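Local coordinates for protein ubiquitin-conjugating enzyme E2 U (Homo sapiens, PDB 1YRV) that catalyses the covalent attachment of ubiquitin to other proteins as an E2 enzyme, the chain here being its UBC core region, at residues A24-L28 with F78-N83; R30-L35 with T123-L128; M53-I59 with F72-F78. All coordinates share one frame; numbering follows the deposited sequence.

Interaction 1. Residues A24-L28 with F78-N83; sequences AYLLL and FTSEYN
L28 meets F78 and Y82 in the tightly packed half of this contact. Its CD2 methyl sits over the middle of the F78 ring, 3.6 Å from the ring centroid and 9° off the normal, a CH-pi contact. With CG anti to the carbonyl carbon (chi1 -74°), the forked end of L28 is brought nearer the loop than its CB, and CD2 comes 3.8 Å from Y82 CE2. With an alanine at F78, the L28 methyl would probably lose the aromatic face it covers, and a gap would open between helix and loop. The Y82 ring is itself held between F78 CD2 on one face and N83 CB on the opposite one. L27 adds its CB, 3.7 Å from Y82 CE2, while its CD1 presses to 3.2 Å from N83 CB, the two side chains crossing at about a right angle. In the UBC fold the N-terminal helix 23-38 packs on the loop after strand 71-77, which reverses through a type I beta turn from T79 to Y82. A24 CB is packed too, 3.9 Å from Y82 CB and 3.7 Å from T79 O. The open side begins at A24 N and S80 O: one water accepts from the first and donates to the second, 3.0 Å from each. S80 and E81 are exposed, and S80 OG donates to E81 OE2.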
loop_
_atom_site.group_PDB
_atom_site.type_symbol
_atom_site.label_atom_id
_atom_site.label_comp_id
_atom_site.label_asym_id
_atom_site.label_seq_id
_atom_site.Cartn_x
_atom_site.Cartn_y
_atom_site.Cartn_z
ATOM N N ALA A 24 -11.935 4.716 -15.125
ATOM C CA ALA A 24 -11.032 4.815 -13.966
ATOM C C ALA A 24 -11.349 6.038 -13.102
ATOM O O ALA A 24 -11.472 5.919 -11.895
ATOM C CB ALA A 24 -9.625 4.916 -14.425
ATOM N N TYR A 25 -11.433 7.210 -13.718
ATOM C CA TYR A 25 -11.737 8.408 -12.966
ATOM C C TYR A 25 -13.035 8.285 -12.181
ATOM O O TYR A 25 -13.075 8.642 -11.017
ATOM C CB TYR A 25 -11.807 9.631 -13.895
ATOM C CG TYR A 25 -12.218 10.904 -13.194
ATOM C CD1 TYR A 25 -11.300 11.648 -12.499
ATOM C CD2 TYR A 25 -13.549 11.301 -13.152
ATOM C CE1 TYR A 25 -11.676 12.746 -11.759
ATOM C CE2 TYR A 25 -13.950 12.408 -12.423
ATOM C CZ TYR A 25 -12.986 13.133 -11.716
ATOM O OH TYR A 25 -13.333 14.261 -10.985
ATOM N N LEU A 26 -14.096 7.791 -12.811
ATOM C CA LEU A 26 -15.383 7.655 -12.114
ATOM C C LEU A 26 -15.382 6.638 -10.963
ATOM O O LEU A 26 -16.065 6.822 -9.930
ATOM C CB LEU A 26 -16.485 7.314 -13.118
ATOM C CG LEU A 26 -16.812 8.427 -14.132
ATOM C CD1 LEU A 26 -17.607 7.832 -15.284
ATOM C CD2 LEU A 26 -17.609 9.554 -13.447
ATOM N N LEU A 27 -14.629 5.558 -11.159
ATOM C CA LEU A 27 -14.481 4.531 -10.148
ATOM C C LEU A 27 -13.705 5.114 -8.958
ATOM O O LEU A 27 -14.080 4.924 -7.794
ATOM C CB LEU A 27 -13.728 3.330 -10.723
ATOM C CG LEU A 27 -14.476 2.446 -11.762
ATOM C CD1 LEU A 27 -13.450 1.525 -12.426
ATOM C CD2 LEU A 27 -15.601 1.596 -11.117
ATOM N N LEU A 28 -12.618 5.812 -9.249
ATOM C CA LEU A 28 -11.830 6.389 -8.170
ATOM C C LEU A 28 -12.612 7.504 -7.481
ATOM O O LEU A 28 -12.481 7.710 -6.273
ATOM C CB LEU A 28 -10.482 6.896 -8.692
ATOM C CG LEU A 28 -9.477 5.787 -9.026
ATOM C CD1 LEU A 28 -8.286 6.375 -9.772
ATOM C CD2 LEU A 28 -9.043 5.083 -7.770
ATOM N N PHE A 78 -2.538 4.704 -10.034
ATOM C CA PHE A 78 -3.547 3.996 -10.809
ATOM C C PHE A 78 -3.332 4.338 -12.289
ATOM O O PHE A 78 -2.657 5.324 -12.626
ATOM C CB PHE A 78 -4.938 4.460 -10.432
ATOM C CG PHE A 78 -5.350 4.035 -9.075
ATOM C CD1 PHE A 78 -5.145 4.866 -7.985
ATOM C CD2 PHE A 78 -5.961 2.790 -8.878
ATOM C CE1 PHE A 78 -5.541 4.466 -6.714
ATOM C CE2 PHE A 78 -6.363 2.368 -7.605
ATOM C CZ PHE A 78 -6.165 3.198 -6.514
ATOM N N THR A 79 -3.911 3.522 -13.157
ATOM C CA THR A 79 -3.850 3.725 -14.593
ATOM C C THR A 79 -5.298 3.802 -15.146
ATOM O O THR A 79 -6.263 3.389 -14.486
ATOM C CB THR A 79 -3.194 2.541 -15.280
ATOM O OG1 THR A 79 -4.062 1.400 -15.161
ATOM C CG2 THR A 79 -1.839 2.232 -14.665
ATOM N N SER A 80 -5.419 4.288 -16.376
ATOM C CA SER A 80 -6.699 4.419 -17.047
ATOM C C SER A 80 -7.349 3.051 -17.230
ATOM O O SER A 80 -8.488 2.948 -17.660
ATOM C CB SER A 80 -6.506 5.135 -18.401
ATOM O OG SER A 80 -5.506 4.450 -19.166
ATOM N N GLU A 81 -6.634 1.991 -16.874
ATOM C CA GLU A 81 -7.173 0.626 -16.983
ATOM C C GLU A 81 -7.811 0.245 -15.651
ATOM O O GLU A 81 -8.475 -0.771 -15.561
ATOM C CB GLU A 81 -6.044 -0.371 -17.263
ATOM C CG GLU A 81 -5.043 0.152 -18.245
ATOM C CD GLU A 81 -5.694 0.421 -19.550
ATOM O OE1 GLU A 81 -6.233 -0.577 -20.090
ATOM O OE2 GLU A 81 -5.684 1.598 -20.008
ATOM N N TYR A 82 -7.640 1.087 -14.639
ATOM C CA TYR A 82 -8.136 0.753 -13.330
ATOM C C TYR A 82 -9.448 0.063 -13.225
ATOM O O TYR A 82 -10.459 0.427 -13.847
ATOM C CB TYR A 82 -8.190 1.927 -12.370
ATOM C CG TYR A 82 -8.867 1.566 -11.055
ATOM C CD1 TYR A 82 -8.407 0.511 -10.276
ATOM C CD2 TYR A 82 -9.953 2.290 -10.588
ATOM C CE1 TYR A 82 -9.001 0.186 -9.059
ATOM C CE2 TYR A 82 -10.558 1.975 -9.366
ATOM C CZ TYR A 82 -10.065 0.917 -8.606
ATOM O OH TYR A 82 -10.648 0.657 -7.387
ATOM N N ASN A 83 -9.340 -0.926 -12.327
ATOM C CA ASN A 83 -10.345 -1.853 -11.885
ATOM C C ASN A 83 -10.100 -3.095 -12.744
ATOM O O ASN A 83 -10.313 -4.192 -12.276
ATOM C CB ASN A 83 -11.642 -1.095 -12.004
ATOM C CG ASN A 83 -12.836 -1.947 -12.069
ATOM O OD1 ASN A 83 -13.116 -2.450 -13.117
ATOM N ND2 ASN A 83 -13.581 -2.084 -10.965
HETATM O O HOH W 1 -10.435 5.187 -17.732
#

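Interaction 2. Residues R30-L35 with T123-L128; sequences RDFCDL and TLSSIL
D31 meets T123 and L124 at the start of helix 124-135, and its two carboxylate oxygens do different work. OD2 accepts a hydrogen bond from L124 N at 3.2 Å; the N-H points at it almost straight, yet arrives well above the carboxylate plane, 68° out of it. Y82 OH is a second hydrogen-bonding partner of OD2. OD1 is gripped side-on by R30, whose NE reaches D31 OD1 at 3.0 Å and whose NH1, in a salt bridge, reaches the same D31 OD1 at 2.7 Å, both from one face of the carboxylate. The R30 guanidinium and the first-turn amide would together be expected to favour an ionised D31. D31 CG is anti to the carbonyl carbon (chi1 -73°), which sends the acid toward T123 and L124, and D31 CB packs 3.8 Å from L124 CB. T123 is the N-cap: its OG1 takes a weak bond from S126 N, while its CG2 meets R30 NH1 at 4.1 Å.

One turn along, L35 continues the interface. L35 CD2 rests 3.4 Å from S125 OG, and L35 CD1 touches L128 CD1 at 3.9 Å, these two leucines crossing at about a right angle. A water joins the backbones between these groups, donating to D31 O and accepting from S125 N. F32 leaves its helix away from 123-128, yet its ring still reaches L124 and meets W55 edge-to-face.

The axes of 30-35 and 124-128 approach to 9.6 Å, with their directions 60° apart. In the UBC fold, this is the N-terminal helix 23-38 lying beside helix 124-135, with an aspartate of the first accepting from a first-turn backbone amide of the second.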
loop_
_atom_site.group_PDB
_atom_site.type_symbol
_atom_site.label_atom_id
_atom_site.label_comp_id
_atom_site.label_asym_id
_atom_site.label_seq_id
_atom_site.Cartn_x
_atom_site.Cartn_y
_atom_site.Cartn_z
ATOM N N ARG A 30 -15.917 7.619 -7.107
ATOM C CA ARG A 30 -16.835 6.938 -6.214
ATOM C C ARG A 30 -16.033 6.397 -5.025
ATOM O O ARG A 30 -16.348 6.695 -3.886
ATOM C CB ARG A 30 -17.538 5.793 -6.929
ATOM C CG ARG A 30 -18.342 4.909 -5.991
ATOM C CD ARG A 30 -18.386 3.443 -6.500
ATOM N NE ARG A 30 -17.050 2.883 -6.639
ATOM C CZ ARG A 30 -16.743 1.814 -7.374
ATOM N NH1 ARG A 30 -15.473 1.343 -7.463
ATOM N NH2 ARG A 30 -17.707 1.191 -8.018
ATOM N N ASP A 31 -14.989 5.615 -5.286
ATOM C CA ASP A 31 -14.175 5.080 -4.209
ATOM C C ASP A 31 -13.731 6.104 -3.178
ATOM O O ASP A 31 -13.732 5.810 -1.993
ATOM C CB ASP A 31 -12.922 4.419 -4.758
ATOM C CG ASP A 31 -13.201 3.092 -5.433
ATOM O OD1 ASP A 31 -14.362 2.630 -5.394
ATOM O OD2 ASP A 31 -12.239 2.518 -6.004
ATOM N N PHE A 32 -13.301 7.278 -3.622
ATOM C CA PHE A 32 -12.855 8.321 -2.699
ATOM C C PHE A 32 -13.981 8.806 -1.797
ATOM O O PHE A 32 -13.780 9.037 -0.612
ATOM C CB PHE A 32 -12.295 9.498 -3.470
ATOM C CG PHE A 32 -11.488 10.446 -2.636
ATOM C CD1 PHE A 32 -11.406 11.790 -2.985
ATOM C CD2 PHE A 32 -10.785 10.007 -1.515
ATOM C CE1 PHE A 32 -10.628 12.689 -2.221
ATOM C CE2 PHE A 32 -10.006 10.904 -0.747
ATOM C CZ PHE A 32 -9.931 12.238 -1.101
ATOM N N CYS A 33 -15.175 8.973 -2.347
ATOM C CA CYS A 33 -16.310 9.392 -1.518
ATOM C C CYS A 33 -16.565 8.332 -0.442
ATOM O O CYS A 33 -16.891 8.659 0.689
ATOM C CB CYS A 33 -17.581 9.529 -2.348
ATOM S SG CYS A 33 -17.554 10.869 -3.507
ATOM N N ASP A 34 -16.418 7.065 -0.820
ATOM C CA ASP A 34 -16.625 5.961 0.097
ATOM C C ASP A 34 -15.590 5.942 1.210
ATOM O O ASP A 34 -15.907 5.668 2.353
ATOM C CB ASP A 34 -16.551 4.637 -0.653
ATOM C CG ASP A 34 -17.777 4.358 -1.475
ATOM O OD1 ASP A 34 -17.739 3.360 -2.243
ATOM O OD2 ASP A 34 -18.777 5.112 -1.360
ATOM N N LEU A 35 -14.354 6.217 0.833
ATOM C CA LEU A 35 -13.240 6.230 1.735
ATOM C C LEU A 35 -13.486 7.331 2.734
ATOM O O LEU A 35 -13.336 7.134 3.933
ATOM C CB LEU A 35 -11.972 6.510 0.966
ATOM C CG LEU A 35 -10.713 5.859 1.496
ATOM C CD1 LEU A 35 -9.701 6.918 1.812
ATOM C CD2 LEU A 35 -11.040 4.977 2.672
ATOM N N THR A 123 -11.462 -2.049 -4.143
ATOM C CA THR A 123 -11.653 -0.598 -4.253
ATOM C C THR A 123 -10.539 0.134 -3.491
ATOM O O THR A 123 -9.777 -0.489 -2.763
ATOM C CB THR A 123 -12.966 -0.168 -3.621
ATOM O OG1 THR A 123 -12.908 -0.472 -2.224
ATOM C CG2 THR A 123 -14.143 -0.919 -4.259
ATOM N N LEU A 124 -10.445 1.454 -3.635
ATOM C CA LEU A 124 -9.409 2.187 -2.905
ATOM C C LEU A 124 -9.366 1.777 -1.427
ATOM O O LEU A 124 -8.281 1.628 -0.868
ATOM C CB LEU A 124 -9.632 3.704 -3.003
ATOM C CG LEU A 124 -8.576 4.676 -2.430
ATOM C CD1 LEU A 124 -7.245 4.498 -3.110
ATOM C CD2 LEU A 124 -9.048 6.130 -2.619
ATOM N N SER A 125 -10.545 1.629 -0.805
ATOM C CA SER A 125 -10.680 1.223 0.600
ATOM C C SER A 125 -10.102 -0.165 0.865
ATOM O O SER A 125 -9.384 -0.354 1.822
ATOM C CB SER A 125 -12.151 1.228 1.032
ATOM O OG SER A 125 -12.691 2.524 0.979
ATOM N N SER A 126 -10.451 -1.123 0.016
ATOM C CA SER A 126 -9.985 -2.498 0.131
ATOM C C SER A 126 -8.499 -2.546 0.122
ATOM O O SER A 126 -7.860 -3.144 0.988
ATOM C CB SER A 126 -10.444 -3.340 -1.051
ATOM O OG SER A 126 -11.804 -3.622 -0.962
ATOM N N ILE A 127 -7.953 -1.940 -0.919
ATOM C CA ILE A 127 -6.521 -1.874 -1.119
ATOM C C ILE A 127 -5.822 -1.287 0.101
ATOM O O ILE A 127 -4.773 -1.763 0.514
ATOM C CB ILE A 127 -6.219 -0.999 -2.329
ATOM C CG1 ILE A 127 -6.985 -1.557 -3.557
ATOM C CG2 ILE A 127 -4.717 -0.858 -2.468
ATOM C CD1 ILE A 127 -6.828 -0.729 -4.798
ATOM N N LEU A 128 -6.408 -0.252 0.678
ATOM C CA LEU A 128 -5.790 0.386 1.824
ATOM C C LEU A 128 -5.850 -0.530 3.057
ATOM O O LEU A 128 -4.836 -0.721 3.722
ATOM C CB LEU A 128 -6.448 1.753 2.072
ATOM C CG LEU A 128 -6.263 2.806 0.951
ATOM C CD1 LEU A 128 -6.917 4.184 1.272
ATOM C CD2 LEU A 128 -4.749 3.010 0.767
HETATM O O HOH W 2 -13.342 2.795 -1.795
#

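Interaction 3. Residues M53-I59 with F72-F78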
loop_
_atom_site.group_PDB
_atom_site.type_symbol
_atom_site.label_atom_id
_atom_site.label_comp_id
_atom_site.label_asym_id
_atom_site.label_seq_id
_atom_site.Cartn_x
_atom_site.Cartn_y
_atom_site.Cartn_z
ATOM N N MET A 53 -5.384 9.835 -10.354
ATOM C CA MET A 53 -4.574 8.663 -10.619
ATOM C C MET A 53 -3.393 8.535 -9.669
ATOM O O MET A 53 -2.897 7.431 -9.432
ATOM C CB MET A 53 -4.014 8.729 -12.037
ATOM C CG MET A 53 -5.050 8.646 -13.147
ATOM S SD MET A 53 -5.788 7.015 -13.493
ATOM C CE MET A 53 -7.428 7.259 -12.910
ATOM N N GLU A 54 -2.941 9.669 -9.147
ATOM C CA GLU A 54 -1.789 9.690 -8.279
ATOM C C GLU A 54 -2.223 9.981 -6.865
ATOM O O GLU A 54 -2.907 10.976 -6.616
ATOM C CB GLU A 54 -0.786 10.750 -8.758
ATOM C CG GLU A 54 -0.233 10.549 -10.175
ATOM C CD GLU A 54 0.336 9.146 -10.381
ATOM O OE1 GLU A 54 0.942 8.592 -9.423
ATOM O OE2 GLU A 54 0.203 8.586 -11.500
ATOM N N TRP A 55 -1.831 9.102 -5.936
ATOM C CA TRP A 55 -2.201 9.263 -4.517
ATOM C C TRP A 55 -1.055 9.235 -3.537
ATOM O O TRP A 55 -0.043 8.574 -3.750
ATOM C CB TRP A 55 -3.142 8.150 -4.066
ATOM C CG TRP A 55 -4.379 8.135 -4.808
ATOM C CD1 TRP A 55 -4.539 7.781 -6.106
ATOM C CD2 TRP A 55 -5.650 8.612 -4.346
ATOM N NE1 TRP A 55 -5.838 8.016 -6.489
ATOM C CE2 TRP A 55 -6.534 8.520 -5.431
ATOM C CE3 TRP A 55 -6.119 9.097 -3.116
ATOM C CZ2 TRP A 55 -7.865 8.920 -5.333
ATOM C CZ3 TRP A 55 -7.445 9.492 -3.011
ATOM C CH2 TRP A 55 -8.310 9.395 -4.124
ATOM N N GLU A 56 -1.254 9.931 -2.429
ATOM C CA GLU A 56 -0.283 9.935 -1.362
ATOM C C GLU A 56 -0.972 9.332 -0.153
ATOM O O GLU A 56 -2.003 9.832 0.324
ATOM C CB GLU A 56 0.196 11.342 -1.077
ATOM C CG GLU A 56 1.273 11.789 -2.032
ATOM C CD GLU A 56 1.791 13.179 -1.696
ATOM O OE1 GLU A 56 2.643 13.706 -2.447
ATOM O OE2 GLU A 56 1.338 13.745 -0.676
ATOM N N VAL A 57 -0.410 8.239 0.339
ATOM C CA VAL A 57 -1.031 7.577 1.458
ATOM C C VAL A 57 -0.125 7.268 2.643
ATOM O O VAL A 57 1.076 7.055 2.502
ATOM C CB VAL A 57 -1.706 6.244 1.023
ATOM C CG1 VAL A 57 -2.332 6.397 -0.342
ATOM C CG2 VAL A 57 -0.716 5.108 1.040
ATOM N N GLU A 58 -0.753 7.243 3.811
ATOM C CA GLU A 58 -0.126 6.922 5.090
ATOM C C GLU A 58 -0.995 5.902 5.818
ATOM O O GLU A 58 -2.184 6.143 6.076
ATOM C CB GLU A 58 0.021 8.181 5.938
ATOM C CG GLU A 58 1.204 9.027 5.509
ATOM C CD GLU A 58 1.683 10.012 6.593
ATOM O OE1 GLU A 58 1.612 9.670 7.806
ATOM O OE2 GLU A 58 2.160 11.117 6.219
ATOM N N ILE A 59 -0.398 4.758 6.127
ATOM C CA ILE A 59 -1.115 3.704 6.815
ATOM C C ILE A 59 -0.417 3.355 8.118
ATOM O O ILE A 59 0.762 3.021 8.115
ATOM C CB ILE A 59 -1.204 2.441 5.963
ATOM C CG1 ILE A 59 -1.761 2.764 4.581
ATOM C CG2 ILE A 59 -2.150 1.447 6.621
ATOM C CD1 ILE A 59 -1.717 1.579 3.624
ATOM N N PHE A 72 3.303 3.588 7.384
ATOM C CA PHE A 72 3.772 3.296 6.034
ATOM C C PHE A 72 3.369 4.467 5.142
ATOM O O PHE A 72 2.181 4.783 5.001
ATOM C CB PHE A 72 3.149 1.997 5.511
ATOM C CG PHE A 72 3.326 0.802 6.435
ATOM C CD1 PHE A 72 4.577 0.226 6.649
ATOM C CD2 PHE A 72 2.228 0.216 7.042
ATOM C CE1 PHE A 72 4.721 -0.939 7.453
ATOM C CE2 PHE A 72 2.364 -0.941 7.838
ATOM C CZ PHE A 72 3.618 -1.515 8.043
ATOM N N GLN A 73 4.365 5.144 4.585
ATOM C CA GLN A 73 4.115 6.271 3.686
ATOM C C GLN A 73 4.351 5.786 2.264
ATOM O O GLN A 73 5.478 5.490 1.879
ATOM C CB GLN A 73 5.047 7.417 4.006
ATOM C CG GLN A 73 4.729 8.054 5.317
ATOM C CD GLN A 73 5.816 8.978 5.749
ATOM O OE1 GLN A 73 6.918 8.532 6.063
ATOM N NE2 GLN A 73 5.532 10.283 5.753
ATOM N N LEU A 74 3.276 5.725 1.490
ATOM C CA LEU A 74 3.326 5.210 0.135
ATOM C C LEU A 74 2.730 6.157 -0.894
ATOM O O LEU A 74 2.141 7.182 -0.560
ATOM C CB LEU A 74 2.503 3.921 0.102
ATOM C CG LEU A 74 2.711 2.932 1.235
ATOM C CD1 LEU A 74 1.408 2.228 1.587
ATOM C CD2 LEU A 74 3.777 1.955 0.833
ATOM N N THR A 75 2.922 5.803 -2.160
ATOM C CA THR A 75 2.277 6.516 -3.245
ATOM C C THR A 75 1.588 5.387 -4.009
ATOM O O THR A 75 2.120 4.263 -4.124
ATOM C CB THR A 75 3.236 7.263 -4.225
ATOM O OG1 THR A 75 4.082 6.318 -4.876
ATOM C CG2 THR A 75 4.048 8.297 -3.521
ATOM N N ILE A 76 0.399 5.677 -4.529
ATOM C CA ILE A 76 -0.349 4.678 -5.298
ATOM C C ILE A 76 -0.671 5.279 -6.670
ATOM O O ILE A 76 -1.349 6.307 -6.767
ATOM C CB ILE A 76 -1.664 4.284 -4.570
ATOM C CG1 ILE A 76 -1.318 3.722 -3.179
ATOM C CG2 ILE A 76 -2.460 3.283 -5.404
ATOM C CD1 ILE A 76 -2.495 3.179 -2.441
ATOM N N HIS A 77 -0.150 4.653 -7.714
ATOM C CA HIS A 77 -0.386 5.107 -9.058
ATOM C C HIS A 77 -1.344 4.189 -9.789
ATOM O O HIS A 77 -1.035 3.037 -10.070
ATOM C CB HIS A 77 0.922 5.172 -9.824
ATOM C CG HIS A 77 0.741 5.158 -11.308
ATOM N ND1 HIS A 77 0.184 6.212 -12.000
ATOM C CD2 HIS A 77 0.998 4.196 -12.227
ATOM C CE1 HIS A 77 0.107 5.901 -13.282
ATOM N NE2 HIS A 77 0.592 4.684 -13.446
ATOM N N PHE A 78 -2.538 4.704 -10.034
ATOM C CA PHE A 78 -3.547 3.996 -10.809
ATOM C C PHE A 78 -3.332 4.338 -12.289
ATOM O O PHE A 78 -2.657 5.324 -12.626
ATOM C CB PHE A 78 -4.938 4.460 -10.432
ATOM C CG PHE A 78 -5.350 4.035 -9.075
ATOM C CD1 PHE A 78 -5.145 4.866 -7.985
ATOM C CD2 PHE A 78 -5.961 2.790 -8.878
ATOM C CE1 PHE A 78 -5.541 4.466 -6.714
ATOM C CE2 PHE A 78 -6.363 2.368 -7.605
ATOM C CZ PHE A 78 -6.165 3.198 -6.514
#
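V57 packs between L74 and I76 across the two strands. Its CG2 lies 3.6 Å from L74 CB, its CG1 3.8 Å from I76 CD1, and L74 CD1 touches I59 CD1 at 3.8 Å. W55 extends this apolar face: its CD1 meets the edge of the F78 ring, 3.5 Å from F78 CE1, with the ring planes 78° apart in an oblique pairing.

On the other face E54 bends at chi2 (-52°), which brings OE2 to H77 ND1 as acceptor, the carboxylate and imidazole nearly coplanar; the modelled separation is too short to be trusted. E58 and Q73 lie side by side, pointing the same way.

A ladder of backbone bonds sets this register. W55–I76, V57–L74 and I59–F72 are antiparallel hydrogen-bonded pairs, with L74 N to V57 O at 2.8 Å, and F78 N to M53 O closes one end. The axes of strands 54-59 and 72-77 approach to 4.7 Å, their N-to-C directions 156° apart, close to antiparallel.

This hairpin forms the middle of a four-stranded antiparallel sheet. Strand 43-47 borders 54-60 and strand 88-91 borders 71-77, while L124 and L131 of helix 124-135 pack against the face bearing W55 and I59, L124 also touching F78.

In the fold
All three contacts lie within the UBC core, their centres 12 to 14 Å apart. Interactions 1 and 2 both use helix 23-38, at successive turns, and their segments alternate along the chain. Interaction 3, the central hairpin, lies between the two segments of interaction 2, and within those of interaction 1 up to the shared F78. F78, the first residue after the strand, belongs to interactions 1 and 3. Contacts also join the pairs: A24 and L28 with the M53 methyl, and the L128 carbonyl with I59. Helix 23-38, helix 124-135 and the sheet are thus knitted together, although the predicted thioester cysteine C108 lies elsewhere, its side chain about 12 Å from that of L74.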